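PDB 6C29: putative metal resistance protein from Proteus mirabilis, which probably acts as a protein-disulfide reductase whose N-terminal periplasmic part, a tandem of immunoglobulin folds, primes the trimeric disulfide isomerase ScsC. Local coordinates for residues Ser65-Trp71 with Phe93-Ser99; Arg19-Asp23 with Ala133-Phe137; Gly190-Pro196 with Thr208-Asp214; Ile222-Ser228 with Val240-Gly245. All coordinates share one frame. Residues are numbered along the deposited sequence.

How the contacts relate
The four contacts fall into two pairs, one in each immunoglobulin-like domain of this periplasmic fragment. Contacts 1 and 2 reach the same antiparallel sheet of the first domain at its two outer strands, 68-69 and 16-24; their centres lie about 15 Å apart, and contact 1 is nested within the chain loop that contact 2 closes. Contacts 3 and 4 belong to the second domain, each to a different sheet. They touch in its core, where Tyr-193 OH is 3.5 Å from Ile-244 CD1, and their centres are about 13 Å apart. Between the pairs, centres lie about 25 to 39 Å apart. No segment contains a cysteine, so the redox-active cysteines lie outside all four contacts.

Contact 1 (Ser65-Trp71 with Phe93-Ser99); sequences SDMIWHW and FPIELKS
Residues Ser-65 to Trp-71 run antiparallel to Phe-93 to Ser-99, with Ile-68 opposite Glu-96 as a hydrogen-bonded pair and Trp-69 opposite Ile-95 as a non-hydrogen-bonded pair. Phe-93 (chi1 m) opens an aromatic cluster: its CG lies 3.6 Å from Trp-69 CZ2, which sits over its ring face, and its CE1 lies 3.7 Å from Trp-71 CE3. Pro-94 has no NH to give, but its O accepts from His-70 N at 2.9 Å. Ile-95 points to the same sheet face as Trp-69 (chi1 t), and its CD1 makes a CH-pi contact 4.1 Å from the centroid of the six-membered ring. On the other face Glu-96, alongside Ile-68, exchanges backbone bonds with it (Ile-68 N to Glu-96 O 2.8 Å, Glu-96 N to Ile-68 O 2.9 Å); its side chain, extended at chi2, reaches across so that OE2 accepts from His-70 NE2 at 2.8 Å. Leu-97 CD2 packs 3.6 Å from CB of Met-67, a selenomethionine. Pairing frays beyond: Lys-98 O receives a weak 3.3 Å bond from Ser-65 N, past the inverse gamma turn centred on Asp-66, and Ser-99 OG and Ser-65 OG make a weak hydrogen bond of 3.4 Å. Tyr-141 and Met-145 of helix 137-145 cover Pro-94, while Ile-58 lies against Trp-69 and Ile-95. A short edge strand thus completes one sheet of the N-terminal, DsbD-like immunoglobulin fold.

Contact 2 (Arg19-Asp23 with Ala133-Phe137); sequences RATAD and APADF
Strand residues Arg-19 to Asp-23, in beta conformation, meet a loop that turns into helix 137-145. Pro-134 to Phe-137 form a type I turn (Phe-137 N to Pro-134 O 3.1 Å), with Asp-136 at the N-cap position, though its side chain makes no capping bond. The nearest CA atoms are those of Asp-23 and Ala-133, 5.1 Å apart. Phe-137 (chi1 t, chi2 83°) lays its ring against the strand, Ala-22 backbone over one face, Thr-21 OG1 at the edge 3.4 Å from CE1, and Asp-23 CB 3.6 Å from CE2. Thr-21 (chi1 p) places its methyl CG2 3.8 Å from Pro-134 CG. Small Ala-133 suits a tight spot, its CB 3.4 Å from Ala-22 O and 3.8 Å from Asp-23 CB. Arg-19 stretches out, chi1 to chi3 all t, so that NH2 passes 3.9 Å from Pro-134 CG; its charge is met by salt bridges to Glu-35 and Asp-4. A water accepts from Arg-19 NH2 at 2.7 Å and donates to Asp-136 OD1 at 3.3 Å. Van der Waals packing thus joins this turn to an outer sheet strand of the first, DsbD-like immunoglobulin domain; the polar link found is a water bridge whose Asp-136 leg is weak.

Contact 3 (Gly190-Pro196 with Thr208-Asp214); sequences GMLYGIP and TVDVTDD
Tyr-193 and Val-211 form the apolar centre, a non-hydrogen-bonded antiparallel pair with CA atoms 4.8 Å apart and both side chains on one face of the sheet. Tyr-193 (chi1 m) sets CE1 3.6 Å from Val-211 CG2 and CB 3.6 Å from Val-209 CG1; valines suit such extended backbone. Pro-196 CB adds a looser contact at 4.2 Å to Val-209 CG2. The opposite face carries the hydrogen-bonded pair Leu-192 and Thr-212, with Leu-192 N to Thr-212 O 2.7 Å and Thr-212 N to Leu-192 O 2.9 Å; Thr-212 OG1 (chi1 p) donates to Asp-213 O at 3.0 Å. Gly-194 N donates to Asp-210 O at 2.8 Å; strand 191-201 is then interrupted, and a water bridges the backbones (to Ile-195 O 2.7 Å, from Asp-210 N 2.9 Å) before pairing resumes at Gln-197. Gly-190, at phi 92° where a CB would clash with the preceding carbonyl, lies beside exposed Asp-214. The short strand axes are 4.5 Å apart at 152°. The hairpin borders a four-stranded sheet of the second immunoglobulin-like domain: strand 166-173 flanks 204-213, and Leu-185 of strand 182-186, in the facing sheet, packs on Tyr-193, Pro-196 and Val-209.

Contact 4 (Ile222-Ser228 with Val240-Gly245); sequences ITGKALS and VNDTIG
This is the open end of a beta hairpin, strands 226-233 and 236-243, at the border of the three-stranded sheet of the second immunoglobulin-like domain. The short strand axes approach to 4.4 Å at 157°, and Leu-227 faces Asp-242 as a hydrogen-bonded pair (Leu-227 N to Asp-242 O 3.0 Å, Asp-242 N to Leu-227 O 2.8 Å). Ala-226 with Thr-243 and Ser-228 with Asn-241 are the adjoining non-hydrogen-bonded pairs. Before the strand, Ile-222 to Lys-225 make a type II turn closed by Lys-225 N to Ile-222 O at 3.0 Å; Gly-224 occupies its third position at phi 91° and psi -14°, angles that would jam a CB against the preceding carbonyl. Backbone bonds tie this turn to the departing chain: Gly-224 N to Ile-244 O 2.8 Å and Ile-244 N to Lys-225 O 2.9 Å. Buried Ile-244 (chi1 m, chi2 t) supplies the apolar contact, CG1 3.9 Å from Leu-227 CB. Leu-227, chi1 t and chi2 p, also meets Leu-167 and Leu-169 of the other sheet, while Tyr-193 packs on both Ile-222 and Ile-244. Ser-228 OG is bonded to Asp-186 on the neighbouring strand. Asp-242 uses its carboxylate locally, OD2 accepting from Thr-243 N at 2.8 Å. Between the sheets, the two isoleucine tips meet, Ile-222 CD1 lying 3.6 Å from Ile-244 CD1.

Contact 1 (Ser65-Trp71 with Phe93-Ser99)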
loop_
_atom_site.group_PDB
_atom_site.type_symbol
_atom_site.label_atom_id
_atom_site.label_comp_id
_atom_site.label_asym_id
_atom_site.label_seq_id
_atom_site.Cartn_x
_atom_site.Cartn_y
_atom_site.Cartn_z
ATOM N N SER A 65 3.315 15.425 12.678
ATOM C CA SER A 65 1.939 15.811 12.473
ATOM C C SER A 65 1.351 15.076 11.278
ATOM O O SER A 65 1.074 13.880 11.369
ATOM C CB SER A 65 1.852 17.336 12.300
ATOM O OG SER A 65 2.587 17.770 11.170
ATOM N N ASP A 66 1.175 15.763 10.162
ATOM C CA ASP A 66 0.582 15.135 8.994
ATOM C C ASP A 66 1.486 14.106 8.314
ATOM O O ASP A 66 2.033 14.398 7.244
ATOM C CB ASP A 66 0.181 16.209 7.980
ATOM C CG ASP A 66 -0.777 17.231 8.562
ATOM O OD1 ASP A 66 -0.296 18.231 9.132
ATOM O OD2 ASP A 66 -2.006 17.033 8.455
HETATM N N MSE A 67 1.653 12.916 8.899
HETATM C CA MSE A 67 2.406 11.858 8.211
HETATM C C MSE A 67 1.585 11.366 7.031
HETATM O O MSE A 67 0.396 11.074 7.170
HETATM C CB MSE A 67 2.753 10.656 9.109
HETATM C CG MSE A 67 3.057 9.350 8.281
HETATM SE SE MSE A 67 4.411 8.074 8.946
HETATM C CE MSE A 67 3.241 6.794 9.835
ATOM N N ILE A 68 2.230 11.312 5.872
ATOM C CA ILE A 68 1.672 10.691 4.672
ATOM C C ILE A 68 2.560 9.505 4.307
ATOM O O ILE A 68 3.758 9.654 4.103
ATOM C CB ILE A 68 1.608 11.653 3.467
ATOM C CG1 ILE A 68 0.762 12.885 3.790
ATOM C CG2 ILE A 68 1.041 10.929 2.251
ATOM C CD1 ILE A 68 0.951 14.032 2.797
ATOM N N TRP A 69 1.960 8.319 4.261
ATOM C CA TRP A 69 2.637 7.101 3.817
ATOM C C TRP A 69 2.089 6.773 2.428
ATOM O O TRP A 69 0.896 6.494 2.257
ATOM C CB TRP A 69 2.382 5.952 4.782
ATOM C CG TRP A 69 3.050 4.650 4.492
ATOM C CD1 TRP A 69 2.870 3.873 3.375
ATOM C CD2 TRP A 69 3.958 3.940 5.334
ATOM N NE1 TRP A 69 3.625 2.728 3.477
ATOM C CE2 TRP A 69 4.316 2.751 4.667
ATOM C CE3 TRP A 69 4.525 4.205 6.589
ATOM C CZ2 TRP A 69 5.179 1.815 5.211
ATOM C CZ3 TRP A 69 5.387 3.289 7.124
ATOM C CH2 TRP A 69 5.719 2.104 6.434
ATOM N N HIS A 70 2.946 6.868 1.435
ATOM C CA HIS A 70 2.515 6.622 0.067
ATOM C C HIS A 70 2.709 5.145 -0.206
ATOM O O HIS A 70 3.773 4.570 0.033
ATOM C CB HIS A 70 3.319 7.444 -0.940
ATOM C CG HIS A 70 3.227 8.917 -0.746
ATOM N ND1 HIS A 70 2.206 9.677 -1.273
ATOM C CD2 HIS A 70 4.057 9.785 -0.123
ATOM C CE1 HIS A 70 2.403 10.948 -0.961
ATOM N NE2 HIS A 70 3.514 11.038 -0.259
ATOM N N TRP A 71 1.664 4.503 -0.704
ATOM C CA TRP A 71 1.713 3.078 -0.939
ATOM C C TRP A 71 1.928 2.777 -2.409
ATOM O O TRP A 71 1.070 3.093 -3.234
ATOM C CB TRP A 71 0.426 2.409 -0.474
ATOM C CG TRP A 71 0.213 2.468 1.002
ATOM C CD1 TRP A 71 -0.462 3.419 1.689
ATOM C CD2 TRP A 71 0.689 1.522 1.971
ATOM N NE1 TRP A 71 -0.441 3.136 3.043
ATOM C CE2 TRP A 71 0.269 1.979 3.238
ATOM C CE3 TRP A 71 1.449 0.353 1.896
ATOM C CZ2 TRP A 71 0.580 1.278 4.415
ATOM C CZ3 TRP A 71 1.733 -0.340 3.060
ATOM C CH2 TRP A 71 1.326 0.136 4.297
ATOM N N PHE A 93 8.873 2.599 0.140
ATOM C CA PHE A 93 7.793 3.433 0.606
ATOM C C PHE A 93 8.250 4.884 0.740
ATOM O O PHE A 93 9.103 5.176 1.575
ATOM C CB PHE A 93 7.270 2.930 1.960
ATOM C CG PHE A 93 6.755 1.523 1.932
ATOM C CD1 PHE A 93 5.555 1.232 1.332
ATOM C CD2 PHE A 93 7.466 0.477 2.520
ATOM C CE1 PHE A 93 5.069 -0.052 1.294
ATOM C CE2 PHE A 93 6.973 -0.815 2.484
ATOM C CZ PHE A 93 5.767 -1.080 1.875
ATOM N N PRO A 94 7.713 5.801 -0.078
ATOM C CA PRO A 94 7.908 7.226 0.194
ATOM C C PRO A 94 6.983 7.708 1.301
ATOM O O PRO A 94 5.787 7.399 1.263
ATOM C CB PRO A 94 7.565 7.901 -1.136
ATOM C CG PRO A 94 7.070 6.799 -2.061
ATOM C CD PRO A 94 6.842 5.584 -1.235
ATOM N N ILE A 95 7.543 8.436 2.250
ATOM C CA ILE A 95 6.858 8.933 3.419
ATOM C C ILE A 95 7.156 10.427 3.537
ATOM O O ILE A 95 8.240 10.879 3.160
ATOM C CB ILE A 95 7.318 8.182 4.664
ATOM C CG1 ILE A 95 6.980 6.689 4.526
ATOM C CG2 ILE A 95 6.677 8.750 5.901
ATOM C CD1 ILE A 95 7.777 5.811 5.431
ATOM N N GLU A 96 6.167 11.191 3.982
ATOM C CA GLU A 96 6.356 12.615 4.226
ATOM C C GLU A 96 5.851 12.941 5.619
ATOM O O GLU A 96 4.805 12.449 6.027
ATOM C CB GLU A 96 5.628 13.452 3.175
ATOM C CG GLU A 96 6.248 13.351 1.779
ATOM C CD GLU A 96 5.496 14.136 0.706
ATOM O OE1 GLU A 96 5.779 15.346 0.542
ATOM O OE2 GLU A 96 4.626 13.549 0.015
ATOM N N LEU A 97 6.603 13.794 6.319
ATOM C CA LEU A 97 6.287 14.239 7.677
ATOM C C LEU A 97 6.388 15.757 7.716
ATOM O O LEU A 97 7.211 16.342 7.018
ATOM C CB LEU A 97 7.248 13.689 8.747
ATOM C CG LEU A 97 7.500 12.205 8.882
ATOM C CD1 LEU A 97 8.499 12.010 9.989
ATOM C CD2 LEU A 97 6.230 11.449 9.194
ATOM N N LYS A 98 5.494 16.377 8.476
ATOM C CA LYS A 98 5.543 17.824 8.743
ATOM C C LYS A 98 5.768 18.114 10.224
ATOM O O LYS A 98 5.572 17.249 11.078
ATOM C CB LYS A 98 4.283 18.517 8.235
ATOM C CG LYS A 98 4.181 18.523 6.722
ATOM C CD LYS A 98 2.952 19.264 6.273
ATOM C CE LYS A 98 2.839 19.287 4.761
ATOM N NZ LYS A 98 1.534 19.877 4.373
ATOM N N SER A 99 6.281 19.307 10.500
ATOM C CA SER A 99 6.474 19.780 11.868
ATOM C C SER A 99 7.342 18.862 12.704
ATOM O O SER A 99 6.994 18.518 13.844
ATOM C CB SER A 99 5.113 19.930 12.557
ATOM O OG SER A 99 4.227 20.700 11.771
#

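Contact 2 (Arg19-Asp23 with Ala133-Phe137)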
loop_
_atom_site.group_PDB
_atom_site.type_symbol
_atom_site.label_atom_id
_atom_site.label_comp_id
_atom_site.label_asym_id
_atom_site.label_seq_id
_atom_site.Cartn_x
_atom_site.Cartn_y
_atom_site.Cartn_z
ATOM N N ARG A 19 16.286 -0.116 4.846
ATOM C CA ARG A 19 17.114 1.079 4.851
ATOM C C ARG A 19 16.223 2.288 4.771
ATOM O O ARG A 19 15.321 2.301 3.952
ATOM C CB ARG A 19 18.074 1.082 3.662
ATOM C CG ARG A 19 18.893 2.390 3.516
ATOM C CD ARG A 19 19.911 2.270 2.364
ATOM N NE ARG A 19 20.678 3.497 2.106
ATOM C CZ ARG A 19 20.693 4.169 0.949
ATOM N NH1 ARG A 19 19.945 3.789 -0.088
ATOM N NH2 ARG A 19 21.471 5.243 0.829
ATOM N N ALA A 20 16.484 3.304 5.595
ATOM C CA ALA A 20 15.782 4.561 5.507
ATOM C C ALA A 20 16.750 5.700 5.254
ATOM O O ALA A 20 17.849 5.730 5.825
ATOM C CB ALA A 20 14.986 4.823 6.749
ATOM N N THR A 21 16.337 6.616 4.392
ATOM C CA THR A 21 17.081 7.829 4.088
ATOM C C THR A 21 16.113 8.999 4.140
ATOM O O THR A 21 14.908 8.802 4.019
ATOM C CB THR A 21 17.730 7.770 2.722
ATOM O OG1 THR A 21 16.740 7.468 1.730
ATOM C CG2 THR A 21 18.838 6.721 2.716
ATOM N N ALA A 22 16.616 10.196 4.366
ATOM C CA ALA A 22 15.726 11.316 4.562
ATOM C C ALA A 22 16.347 12.647 4.222
ATOM O O ALA A 22 17.559 12.789 4.201
ATOM C CB ALA A 22 15.236 11.337 6.007
ATOM N N ASP A 23 15.472 13.605 3.949
ATOM C CA ASP A 23 15.848 14.985 3.668
ATOM C C ASP A 23 14.881 15.906 4.391
ATOM O O ASP A 23 13.679 15.705 4.329
ATOM C CB ASP A 23 15.816 15.228 2.169
ATOM C CG ASP A 23 16.419 16.556 1.775
ATOM O OD1 ASP A 23 16.994 17.235 2.648
ATOM O OD2 ASP A 23 16.316 16.915 0.585
ATOM N N ALA A 133 21.006 14.470 2.773
ATOM C CA ALA A 133 20.451 13.299 2.121
ATOM C C ALA A 133 21.498 12.742 1.162
ATOM O O ALA A 133 22.336 13.486 0.658
ATOM C CB ALA A 133 19.176 13.646 1.377
ATOM N N PRO A 134 21.452 11.428 0.905
ATOM C CA PRO A 134 22.378 10.882 -0.093
ATOM C C PRO A 134 22.261 11.604 -1.433
ATOM O O PRO A 134 21.228 12.203 -1.744
ATOM C CB PRO A 134 21.931 9.417 -0.222
ATOM C CG PRO A 134 21.215 9.119 1.050
ATOM C CD PRO A 134 20.550 10.401 1.457
ATOM N N ALA A 135 23.308 11.528 -2.242
ATOM C CA ALA A 135 23.383 12.299 -3.483
ATOM C C ALA A 135 22.186 12.091 -4.419
ATOM O O ALA A 135 21.688 13.036 -5.043
ATOM C CB ALA A 135 24.666 11.959 -4.226
ATOM N N ASP A 136 21.723 10.858 -4.537
ATOM C CA ASP A 136 20.645 10.620 -5.478
ATOM C C ASP A 136 19.301 10.412 -4.810
ATOM O O ASP A 136 18.442 9.710 -5.338
ATOM C CB ASP A 136 21.006 9.462 -6.373
ATOM C CG ASP A 136 21.064 8.154 -5.656
ATOM O OD1 ASP A 136 20.926 8.094 -4.417
ATOM O OD2 ASP A 136 21.268 7.167 -6.382
ATOM N N PHE A 137 19.117 11.063 -3.667
ATOM C CA PHE A 137 17.858 10.937 -2.920
ATOM C C PHE A 137 16.648 11.397 -3.730
ATOM O O PHE A 137 15.628 10.704 -3.731
ATOM C CB PHE A 137 17.949 11.718 -1.608
ATOM C CG PHE A 137 16.721 11.626 -0.768
ATOM C CD1 PHE A 137 16.516 10.544 0.058
ATOM C CD2 PHE A 137 15.779 12.645 -0.780
ATOM C CE1 PHE A 137 15.397 10.462 0.835
ATOM C CE2 PHE A 137 14.646 12.571 0.021
ATOM C CZ PHE A 137 14.453 11.489 0.821
HETATM O O HOH W 1 20.881 6.240 -1.629
#

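Contact 3 (Gly190-Pro196 with Thr208-Asp214)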
loop_
_atom_site.group_PDB
_atom_site.type_symbol
_atom_site.label_atom_id
_atom_site.label_comp_id
_atom_site.label_asym_id
_atom_site.label_seq_id
_atom_site.Cartn_x
_atom_site.Cartn_y
_atom_site.Cartn_z
ATOM N N GLY A 190 -14.103 -4.339 9.652
ATOM C CA GLY A 190 -14.937 -5.451 10.051
ATOM C C GLY A 190 -15.274 -6.382 8.905
ATOM O O GLY A 190 -15.836 -7.453 9.129
HETATM N N MSE A 191 -14.955 -5.975 7.678
HETATM C CA MSE A 191 -15.342 -6.747 6.493
HETATM C C MSE A 191 -14.140 -7.395 5.813
HETATM O O MSE A 191 -13.019 -6.889 5.879
HETATM C CB MSE A 191 -16.064 -5.867 5.475
HETATM C CG MSE A 191 -17.204 -5.077 6.045
HETATM SE SE MSE A 191 -18.599 -6.238 6.743
HETATM C CE MSE A 191 -19.689 -4.855 7.590
ATOM N N LEU A 192 -14.406 -8.525 5.165
ATOM C CA LEU A 192 -13.430 -9.214 4.346
ATOM C C LEU A 192 -13.929 -9.260 2.917
ATOM O O LEU A 192 -15.113 -9.555 2.682
ATOM C CB LEU A 192 -13.212 -10.641 4.844
ATOM C CG LEU A 192 -12.773 -10.806 6.295
ATOM C CD1 LEU A 192 -12.658 -12.284 6.626
ATOM C CD2 LEU A 192 -11.463 -10.078 6.516
ATOM N N TYR A 193 -13.033 -8.992 1.976
ATOM C CA TYR A 193 -13.330 -9.159 0.560
ATOM C C TYR A 193 -12.668 -10.403 -0.007
ATOM O O TYR A 193 -11.535 -10.684 0.285
ATOM C CB TYR A 193 -12.869 -7.941 -0.223
ATOM C CG TYR A 193 -13.718 -6.723 -0.112
ATOM C CD1 TYR A 193 -14.985 -6.757 0.442
ATOM C CD2 TYR A 193 -13.237 -5.528 -0.566
ATOM C CE1 TYR A 193 -15.761 -5.588 0.511
ATOM C CE2 TYR A 193 -13.984 -4.377 -0.508
ATOM C CZ TYR A 193 -15.231 -4.405 0.025
ATOM O OH TYR A 193 -15.926 -3.212 0.067
ATOM N N GLY A 194 -13.389 -11.138 -0.825
ATOM C CA GLY A 194 -12.812 -12.259 -1.527
ATOM C C GLY A 194 -11.992 -11.854 -2.738
ATOM O O GLY A 194 -11.726 -10.653 -2.954
ATOM N N ILE A 195 -11.560 -12.849 -3.526
ATOM C CA ILE A 195 -10.780 -12.617 -4.741
ATOM C C ILE A 195 -11.690 -11.951 -5.785
ATOM O O ILE A 195 -12.725 -12.531 -6.149
ATOM C CB ILE A 195 -10.202 -13.925 -5.294
ATOM C CG1 ILE A 195 -9.362 -14.605 -4.201
ATOM C CG2 ILE A 195 -9.397 -13.656 -6.538
ATOM C CD1 ILE A 195 -8.930 -15.995 -4.585
ATOM N N PRO A 196 -11.317 -10.752 -6.271
ATOM C CA PRO A 196 -12.155 -10.074 -7.273
ATOM C C PRO A 196 -12.257 -10.874 -8.548
ATOM O O PRO A 196 -11.256 -11.427 -8.983
ATOM C CB PRO A 196 -11.414 -8.763 -7.544
ATOM C CG PRO A 196 -10.549 -8.561 -6.380
ATOM C CD PRO A 196 -10.164 -9.907 -5.880
ATOM N N THR A 208 -16.850 -8.426 -9.595
ATOM C CA THR A 208 -17.673 -8.914 -8.506
ATOM C C THR A 208 -16.765 -9.422 -7.401
ATOM O O THR A 208 -15.717 -10.039 -7.652
ATOM C CB THR A 208 -18.647 -10.009 -8.969
ATOM O OG1 THR A 208 -17.930 -11.215 -9.235
ATOM C CG2 THR A 208 -19.379 -9.559 -10.234
ATOM N N VAL A 209 -17.149 -9.098 -6.167
ATOM C CA VAL A 209 -16.374 -9.411 -4.965
ATOM C C VAL A 209 -17.323 -9.978 -3.895
ATOM O O VAL A 209 -18.313 -9.339 -3.552
ATOM C CB VAL A 209 -15.679 -8.140 -4.398
ATOM C CG1 VAL A 209 -14.839 -8.499 -3.204
ATOM C CG2 VAL A 209 -14.840 -7.464 -5.461
ATOM N N ASP A 210 -17.055 -11.185 -3.398
ATOM C CA ASP A 210 -17.809 -11.730 -2.275
ATOM C C ASP A 210 -17.365 -11.051 -0.988
ATOM O O ASP A 210 -16.182 -10.791 -0.793
ATOM C CB ASP A 210 -17.607 -13.241 -2.140
ATOM C CG ASP A 210 -18.214 -14.020 -3.289
ATOM O OD1 ASP A 210 -19.250 -13.574 -3.838
ATOM O OD2 ASP A 210 -17.634 -15.071 -3.650
ATOM N N VAL A 211 -18.325 -10.719 -0.144
ATOM C CA VAL A 211 -18.047 -10.035 1.108
ATOM C C VAL A 211 -18.483 -10.861 2.312
ATOM O O VAL A 211 -19.539 -11.498 2.288
ATOM C CB VAL A 211 -18.751 -8.656 1.138
ATOM C CG1 VAL A 211 -18.317 -7.864 2.366
ATOM C CG2 VAL A 211 -18.462 -7.878 -0.116
ATOM N N THR A 212 -17.651 -10.881 3.351
ATOM C CA THR A 212 -18.044 -11.483 4.621
ATOM C C THR A 212 -17.649 -10.570 5.782
ATOM O O THR A 212 -16.870 -9.635 5.613
ATOM C CB THR A 212 -17.414 -12.873 4.849
ATOM O OG1 THR A 212 -16.003 -12.751 5.040
ATOM C CG2 THR A 212 -17.707 -13.815 3.687
ATOM N N ASP A 213 -18.181 -10.850 6.969
ATOM C CA ASP A 213 -17.694 -10.197 8.169
ATOM C C ASP A 213 -16.376 -10.840 8.570
ATOM O O ASP A 213 -15.894 -11.747 7.885
ATOM C CB ASP A 213 -18.737 -10.278 9.296
ATOM C CG ASP A 213 -19.075 -11.713 9.718
ATOM O OD1 ASP A 213 -18.321 -12.664 9.428
ATOM O OD2 ASP A 213 -20.128 -11.888 10.359
ATOM N N ASP A 214 -15.802 -10.391 9.683
ATOM C CA ASP A 214 -14.485 -10.874 10.104
ATOM C C ASP A 214 -14.455 -12.365 10.434
ATOM O O ASP A 214 -13.375 -12.915 10.642
ATOM C CB ASP A 214 -13.981 -10.109 11.337
ATOM C CG ASP A 214 -13.355 -8.761 10.999
ATOM O OD1 ASP A 214 -12.766 -8.595 9.903
ATOM O OD2 ASP A 214 -13.434 -7.867 11.863
HETATM O O HOH W 2 -15.032 -12.835 -4.690
#

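Contact 4 (Ile222-Ser228 with Val240-Gly245)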
loop_
_atom_site.group_PDB
_atom_site.type_symbol
_atom_site.label_atom_id
_atom_site.label_comp_id
_atom_site.label_asym_id
_atom_site.label_seq_id
_atom_site.Cartn_x
_atom_site.Cartn_y
_atom_site.Cartn_z
ATOM N N ILE A 222 -23.265 -3.121 3.648
ATOM C CA ILE A 222 -22.168 -2.162 3.576
ATOM C C ILE A 222 -22.457 -1.018 2.598
ATOM O O ILE A 222 -21.568 -0.225 2.304
ATOM C CB ILE A 222 -20.852 -2.841 3.161
ATOM C CG1 ILE A 222 -21.022 -3.573 1.825
ATOM C CG2 ILE A 222 -20.381 -3.760 4.277
ATOM C CD1 ILE A 222 -19.723 -4.137 1.237
ATOM N N THR A 223 -23.688 -0.926 2.103
ATOM C CA THR A 223 -24.077 0.195 1.254
ATOM C C THR A 223 -23.791 1.496 1.987
ATOM O O THR A 223 -24.085 1.593 3.178
ATOM C CB THR A 223 -25.566 0.106 0.857
ATOM O OG1 THR A 223 -25.767 -1.068 0.049
ATOM C CG2 THR A 223 -25.979 1.302 0.060
ATOM N N GLY A 224 -23.197 2.476 1.304
ATOM C CA GLY A 224 -22.875 3.751 1.940
ATOM C C GLY A 224 -21.487 3.814 2.560
ATOM O O GLY A 224 -21.039 4.889 2.929
ATOM N N LYS A 225 -20.828 2.660 2.722
ATOM C CA LYS A 225 -19.453 2.610 3.228
ATOM C C LYS A 225 -18.460 3.002 2.131
ATOM O O LYS A 225 -18.806 3.056 0.945
ATOM C CB LYS A 225 -19.110 1.199 3.732
ATOM C CG LYS A 225 -20.023 0.648 4.808
ATOM C CD LYS A 225 -19.902 1.268 6.184
ATOM C CE LYS A 225 -20.798 0.456 7.134
ATOM N NZ LYS A 225 -20.662 0.756 8.582
ATOM N N ALA A 226 -17.207 3.248 2.511
ATOM C CA ALA A 226 -16.206 3.711 1.556
ATOM C C ALA A 226 -15.874 2.633 0.542
ATOM O O ALA A 226 -15.709 1.451 0.895
ATOM C CB ALA A 226 -14.951 4.158 2.275
ATOM N N LEU A 227 -15.827 3.044 -0.722
ATOM C CA LEU A 227 -15.342 2.219 -1.814
ATOM C C LEU A 227 -14.002 2.795 -2.236
ATOM O O LEU A 227 -13.913 3.809 -2.916
ATOM C CB LEU A 227 -16.329 2.199 -2.984
ATOM C CG LEU A 227 -15.874 1.410 -4.217
ATOM C CD1 LEU A 227 -15.605 -0.053 -3.902
ATOM C CD2 LEU A 227 -16.894 1.524 -5.300
ATOM N N SER A 228 -12.954 2.100 -1.851
ATOM C CA SER A 228 -11.574 2.520 -2.106
ATOM C C SER A 228 -10.868 1.350 -2.741
ATOM O O SER A 228 -10.937 0.205 -2.235
ATOM C CB SER A 228 -10.881 2.923 -0.799
ATOM O OG SER A 228 -9.485 3.135 -0.975
ATOM N N VAL A 240 -9.080 4.973 -6.723
ATOM C CA VAL A 240 -10.467 5.402 -6.761
ATOM C C VAL A 240 -10.998 5.511 -5.345
ATOM O O VAL A 240 -10.814 4.604 -4.516
ATOM C CB VAL A 240 -11.302 4.410 -7.544
ATOM C CG1 VAL A 240 -12.748 4.843 -7.551
ATOM C CG2 VAL A 240 -10.808 4.291 -8.952
ATOM N N ASN A 241 -11.655 6.638 -5.071
ATOM C CA ASN A 241 -12.354 6.865 -3.815
ATOM C C ASN A 241 -13.790 7.242 -4.106
ATOM O O ASN A 241 -14.088 8.268 -4.736
ATOM C CB ASN A 241 -11.683 7.939 -2.981
ATOM C CG ASN A 241 -10.345 7.496 -2.434
ATOM O OD1 ASN A 241 -10.261 6.776 -1.433
ATOM N ND2 ASN A 241 -9.308 7.888 -3.110
ATOM N N ASP A 242 -14.677 6.335 -3.722
ATOM C CA ASP A 242 -16.076 6.461 -4.006
ATOM C C ASP A 242 -16.872 5.893 -2.844
ATOM O O ASP A 242 -16.345 5.769 -1.744
ATOM C CB ASP A 242 -16.385 5.767 -5.313
ATOM C CG ASP A 242 -17.565 6.401 -6.050
ATOM O OD1 ASP A 242 -17.345 7.340 -6.854
ATOM O OD2 ASP A 242 -18.715 5.964 -5.828
ATOM N N THR A 243 -18.154 5.604 -3.081
ATOM C CA THR A 243 -19.052 5.103 -2.033
ATOM C C THR A 243 -19.775 3.873 -2.546
ATOM O O THR A 243 -20.216 3.877 -3.674
ATOM C CB THR A 243 -20.070 6.178 -1.639
ATOM O OG1 THR A 243 -19.366 7.344 -1.215
ATOM C CG2 THR A 243 -21.009 5.712 -0.522
ATOM N N ILE A 244 -19.861 2.826 -1.729
ATOM C CA ILE A 244 -20.579 1.599 -2.109
ATOM C C ILE A 244 -22.028 1.890 -2.329
ATOM O O ILE A 244 -22.722 2.352 -1.423
ATOM C CB ILE A 244 -20.423 0.520 -1.049
ATOM C CG1 ILE A 244 -18.944 0.176 -0.911
ATOM C CG2 ILE A 244 -21.208 -0.727 -1.408
ATOM C CD1 ILE A 244 -18.592 -0.894 0.101
ATOM N N GLY A 245 -22.481 1.633 -3.546
ATOM C CA GLY A 245 -23.887 1.842 -3.860
ATOM C C GLY A 245 -24.110 3.048 -4.733
ATOM O O GLY A 245 -25.175 3.232 -5.313
#